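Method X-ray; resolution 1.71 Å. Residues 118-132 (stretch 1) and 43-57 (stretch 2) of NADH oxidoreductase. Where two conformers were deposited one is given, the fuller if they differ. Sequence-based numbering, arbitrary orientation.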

# COMPACT_ATOMS: atom_id res chain seq x y z
N GLY A 118 6.22 12.72 -30.34
CA GLY A 118 5.43 13.55 -29.45
C GLY A 118 4.66 14.69 -30.04
O GLY A 118 4.92 15.11 -31.17
N SER A 119 3.81 15.29 -29.21
CA SER A 119 2.97 16.39 -29.68
C SER A 119 3.70 17.74 -29.77
O SER A 119 3.10 18.68 -30.26
CB SER A 119 1.77 16.53 -28.76
OG SER A 119 2.18 16.83 -27.44
N TRP A 120 4.92 17.89 -29.24
CA TRP A 120 5.65 19.18 -29.25
C TRP A 120 6.44 19.27 -30.56
O TRP A 120 7.68 19.29 -30.60
CB TRP A 120 6.53 19.35 -28.01
CG TRP A 120 5.78 19.35 -26.72
CD1 TRP A 120 4.42 19.30 -26.55
CD2 TRP A 120 6.34 19.37 -25.42
NE1 TRP A 120 4.11 19.28 -25.22
CE2 TRP A 120 5.27 19.34 -24.49
CE3 TRP A 120 7.65 19.42 -24.94
CZ2 TRP A 120 5.48 19.36 -23.12
CZ3 TRP A 120 7.85 19.45 -23.56
CH2 TRP A 120 6.78 19.37 -22.68
N ALA A 121 5.67 19.27 -31.65
CA ALA A 121 6.12 19.13 -33.01
C ALA A 121 5.03 19.53 -33.94
O ALA A 121 3.87 19.53 -33.54
CB ALA A 121 6.47 17.66 -33.24
N GLU A 122 5.38 19.87 -35.17
CA GLU A 122 4.36 20.21 -36.14
C GLU A 122 3.47 19.01 -36.49
O GLU A 122 2.31 19.21 -36.82
CB GLU A 122 5.01 20.79 -37.38
CG GLU A 122 5.37 22.24 -37.12
CD GLU A 122 6.08 22.98 -38.24
OE1 GLU A 122 6.94 22.37 -38.91
OE2 GLU A 122 5.89 24.21 -38.34
N TYR A 123 4.02 17.81 -36.43
CA TYR A 123 3.35 16.53 -36.70
C TYR A 123 3.71 15.54 -35.62
O TYR A 123 4.89 15.40 -35.28
CB TYR A 123 3.74 15.97 -38.09
CG TYR A 123 3.35 16.91 -39.20
CD1 TYR A 123 4.16 18.01 -39.53
CD2 TYR A 123 2.12 16.80 -39.83
CE1 TYR A 123 3.74 18.97 -40.43
CE2 TYR A 123 1.70 17.75 -40.76
CZ TYR A 123 2.52 18.83 -41.07
OH TYR A 123 2.10 19.77 -41.95
N ALA A 124 2.70 14.83 -35.11
CA ALA A 124 2.89 13.80 -34.07
C ALA A 124 2.33 12.50 -34.58
O ALA A 124 1.57 12.49 -35.55
CB ALA A 124 2.18 14.22 -32.78
N VAL A 125 2.73 11.39 -33.96
CA VAL A 125 2.17 10.09 -34.31
C VAL A 125 1.42 9.56 -33.10
O VAL A 125 1.93 9.64 -31.97
CB VAL A 125 3.25 9.09 -34.81
CG1 VAL A 125 2.65 7.71 -35.04
CG2 VAL A 125 3.92 9.61 -36.07
N ALA A 126 0.22 9.04 -33.31
CA ALA A 126 -0.51 8.40 -32.24
C ALA A 126 -1.14 7.15 -32.77
O ALA A 126 -1.40 7.04 -33.98
CB ALA A 126 -1.59 9.36 -31.68
N GLU A 127 -1.46 6.22 -31.88
CA GLU A 127 -2.29 5.05 -32.26
C GLU A 127 -3.65 5.56 -32.64
O GLU A 127 -4.13 6.51 -32.01
CB GLU A 127 -2.42 4.08 -31.07
CG GLU A 127 -1.12 3.40 -30.73
CD GLU A 127 -0.57 2.48 -31.80
OE1 GLU A 127 -1.37 1.92 -32.58
OE2 GLU A 127 0.67 2.41 -31.93
N ALA A 128 -4.30 4.95 -33.65
CA ALA A 128 -5.68 5.35 -34.00
C ALA A 128 -6.56 5.28 -32.75
O ALA A 128 -7.37 6.20 -32.47
CB ALA A 128 -6.22 4.45 -35.10
N ALA A 129 -6.33 4.24 -31.94
CA ALA A 129 -7.09 3.99 -30.70
C ALA A 129 -6.85 5.04 -29.64
O ALA A 129 -7.59 5.08 -28.66
CB ALA A 129 -6.74 2.61 -30.16
N ALA A 130 -5.82 5.91 -29.81
CA ALA A 130 -5.51 6.92 -28.80
C ALA A 130 -6.03 8.29 -29.24
O ALA A 130 -5.62 9.32 -28.69
CB ALA A 130 -4.02 6.96 -28.57
N CYS A 131 -6.90 8.30 -30.26
CA CYS A 131 -7.48 9.53 -30.79
C CYS A 131 -8.91 9.63 -30.49
O CYS A 131 -9.62 8.63 -30.52
CB CYS A 131 -7.25 9.62 -32.29
SG CYS A 131 -5.51 9.71 -32.74
N ILE A 132 -9.37 10.85 -30.25
CA ILE A 132 -10.79 11.07 -30.02
C ILE A 132 -11.26 12.05 -31.07
O ILE A 132 -10.92 13.23 -30.96
CB ILE A 132 -11.10 11.59 -28.59
CG1 ILE A 132 -10.62 10.64 -27.48
CG2 ILE A 132 -12.58 11.99 -28.45
CD1 ILE A 132 -10.71 11.24 -26.06
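Stretch 2 43-57: AVPAPGPSQVLIKVN

Stretch 2 begins as loop, passes through a type I turn from Gly48 to Gln51, closed by Gln51 N to Gly48 O at 3.0 Å, and then runs as a strand from Gln51 antiparallel to strand 123-127. The strand axes approach to 4.6 Å, with 147° between their N-to-C directions.

The register follows from alternating pairs. Ala124 and Ile54 exchange two hydrogen bonds, Ile54 N to Ala124 O (2.8 Å, 176° at the hydrogen) and Ala124 N to Ile54 O (2.9 Å). Ala126 and Val52 do likewise, Val52 N to Ala126 O at 2.8 Å and Ala126 N to Val52 O at 3.1 Å. Beyond these, Val56 N donates to Glu122 O (2.9 Å), which also accepts from water 3, and Ala128 N donates to Ser50 O (2.8 Å, 175°).

Side chains finish the polar end. The carboxylate of Glu127 accepts from Ser50 OG at OE1 (2.6 Å) and from Gln51 NE2 at OE2 (3.3 Å), while water 2 donates to both Glu127 OE2 and Ser50 OG. Gln51 OE1 is taken by Gly48 N at 2.7 Å.

Apolar contacts cover both faces: Val125 CG2 meets Pro45 CG at 3.6 Å and Leu53 CD1 at 3.8 Å beside Tyr123, whereas Ala126 CB meets Ile54 CD1 at 3.8 Å on the face shared with Ala124 and Val52.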

# COMPACT_ATOMS: atom_id res chain seq x y z
N ALA A 43 12.92 15.20 -39.99
CA ALA A 43 12.01 14.58 -40.93
C ALA A 43 10.68 14.26 -40.27
O ALA A 43 10.61 13.90 -39.09
CB ALA A 43 12.63 13.29 -41.47
N VAL A 44 9.60 14.46 -41.03
CA VAL A 44 8.27 14.12 -40.57
C VAL A 44 8.19 12.58 -40.54
O VAL A 44 8.53 11.93 -41.52
CB VAL A 44 7.16 14.77 -41.44
CG1 VAL A 44 5.77 14.24 -41.09
CG2 VAL A 44 7.21 16.30 -41.31
N PRO A 45 7.77 11.98 -39.40
CA PRO A 45 7.68 10.52 -39.35
C PRO A 45 6.53 9.97 -40.18
O PRO A 45 5.60 10.69 -40.55
CB PRO A 45 7.46 10.25 -37.86
CG PRO A 45 6.65 11.47 -37.40
CD PRO A 45 7.33 12.60 -38.13
N ALA A 46 6.61 8.68 -40.49
CA ALA A 46 5.56 7.93 -41.17
C ALA A 46 4.80 7.08 -40.13
O ALA A 46 5.42 6.43 -39.29
CB ALA A 46 6.17 7.03 -42.25
N PRO A 47 3.46 7.13 -40.14
CA PRO A 47 2.69 6.30 -39.19
C PRO A 47 2.78 4.84 -39.55
O PRO A 47 2.82 4.49 -40.74
CB PRO A 47 1.27 6.80 -39.36
CG PRO A 47 1.21 7.29 -40.77
CD PRO A 47 2.57 7.88 -41.05
N GLY A 48 2.80 4.00 -38.52
CA GLY A 48 2.77 2.55 -38.68
C GLY A 48 1.36 2.12 -39.06
O GLY A 48 0.44 2.94 -39.06
N PRO A 49 1.13 0.82 -39.30
CA PRO A 49 -0.21 0.37 -39.76
C PRO A 49 -1.40 0.78 -38.89
O PRO A 49 -2.43 1.12 -39.46
CB PRO A 49 -0.06 -1.16 -39.78
CG PRO A 49 1.38 -1.37 -40.09
CD PRO A 49 2.12 -0.27 -39.36
N SER A 50 -1.26 0.81 -37.55
CA SER A 50 -2.34 1.13 -36.61
C SER A 50 -2.30 2.59 -36.15
O SER A 50 -3.05 2.97 -35.24
CB SER A 50 -2.23 0.22 -35.37
OG SER A 50 -1.00 0.44 -34.68
N GLN A 51 -1.42 3.40 -36.76
CA GLN A 51 -1.18 4.77 -36.32
C GLN A 51 -1.64 5.83 -37.30
O GLN A 51 -1.89 5.55 -38.47
CB GLN A 51 0.32 4.98 -36.06
CG GLN A 51 0.91 4.02 -35.05
CD GLN A 51 2.40 4.23 -34.90
OE1 GLN A 51 3.14 4.48 -35.87
NE2 GLN A 51 2.88 4.13 -33.67
N VAL A 52 -1.71 7.07 -36.80
CA VAL A 52 -2.07 8.21 -37.59
C VAL A 52 -1.03 9.29 -37.39
O VAL A 52 -0.39 9.36 -36.34
CB VAL A 52 -3.50 8.72 -37.25
CG1 VAL A 52 -4.55 7.72 -37.70
CG2 VAL A 52 -3.63 9.04 -35.75
N LEU A 53 -0.85 10.09 -38.42
CA LEU A 53 0.04 11.25 -38.39
C LEU A 53 -0.84 12.46 -38.23
O LEU A 53 -1.73 12.72 -39.07
CB LEU A 53 0.85 11.33 -39.69
CG LEU A 53 1.85 12.45 -39.73
CD1 LEU A 53 2.99 12.22 -38.72
CD2 LEU A 53 2.37 12.68 -41.11
N ILE A 54 -0.61 13.20 -37.17
CA ILE A 54 -1.44 14.36 -36.85
C ILE A 54 -0.68 15.66 -37.05
O ILE A 54 0.41 15.83 -36.49
CB ILE A 54 -1.93 14.25 -35.38
CG1 ILE A 54 -2.73 12.93 -35.12
CG2 ILE A 54 -2.80 15.44 -35.02
CD1 ILE A 54 -2.30 12.27 -33.96
N LYS A 55 -1.32 16.62 -37.75
CA LYS A 55 -0.83 17.98 -37.88
C LYS A 55 -1.28 18.67 -36.62
O LYS A 55 -2.47 18.91 -36.46
CB LYS A 55 -1.39 18.66 -39.15
CG LYS A 55 -0.83 20.05 -39.32
CD LYS A 55 -1.39 20.83 -40.54
CE LYS A 55 -0.52 22.06 -40.71
NZ LYS A 55 -0.59 22.62 -42.10
N VAL A 56 -0.34 18.94 -35.70
CA VAL A 56 -0.66 19.47 -34.39
C VAL A 56 -1.07 20.92 -34.43
O VAL A 56 -0.33 21.77 -34.95
CB VAL A 56 0.54 19.28 -33.41
CG1 VAL A 56 0.15 19.72 -32.01
CG2 VAL A 56 1.02 17.83 -33.39
N ASN A 57 -2.24 21.20 -33.83
CA ASN A 57 -2.75 22.55 -33.71
C ASN A 57 -2.28 23.14 -32.38
O ASN A 57 -1.74 24.24 -32.37
CB ASN A 57 -4.29 22.56 -33.83
CG ASN A 57 -4.87 23.94 -33.69
OD1 ASN A 57 -4.26 24.95 -34.06
ND2 ASN A 57 -6.09 24.02 -33.20
O HOH W 1 -4.69 1.87 -32.88
O HOH W 2 1.73 0.38 -33.30
O HOH W 3 1.50 21.78 -37.13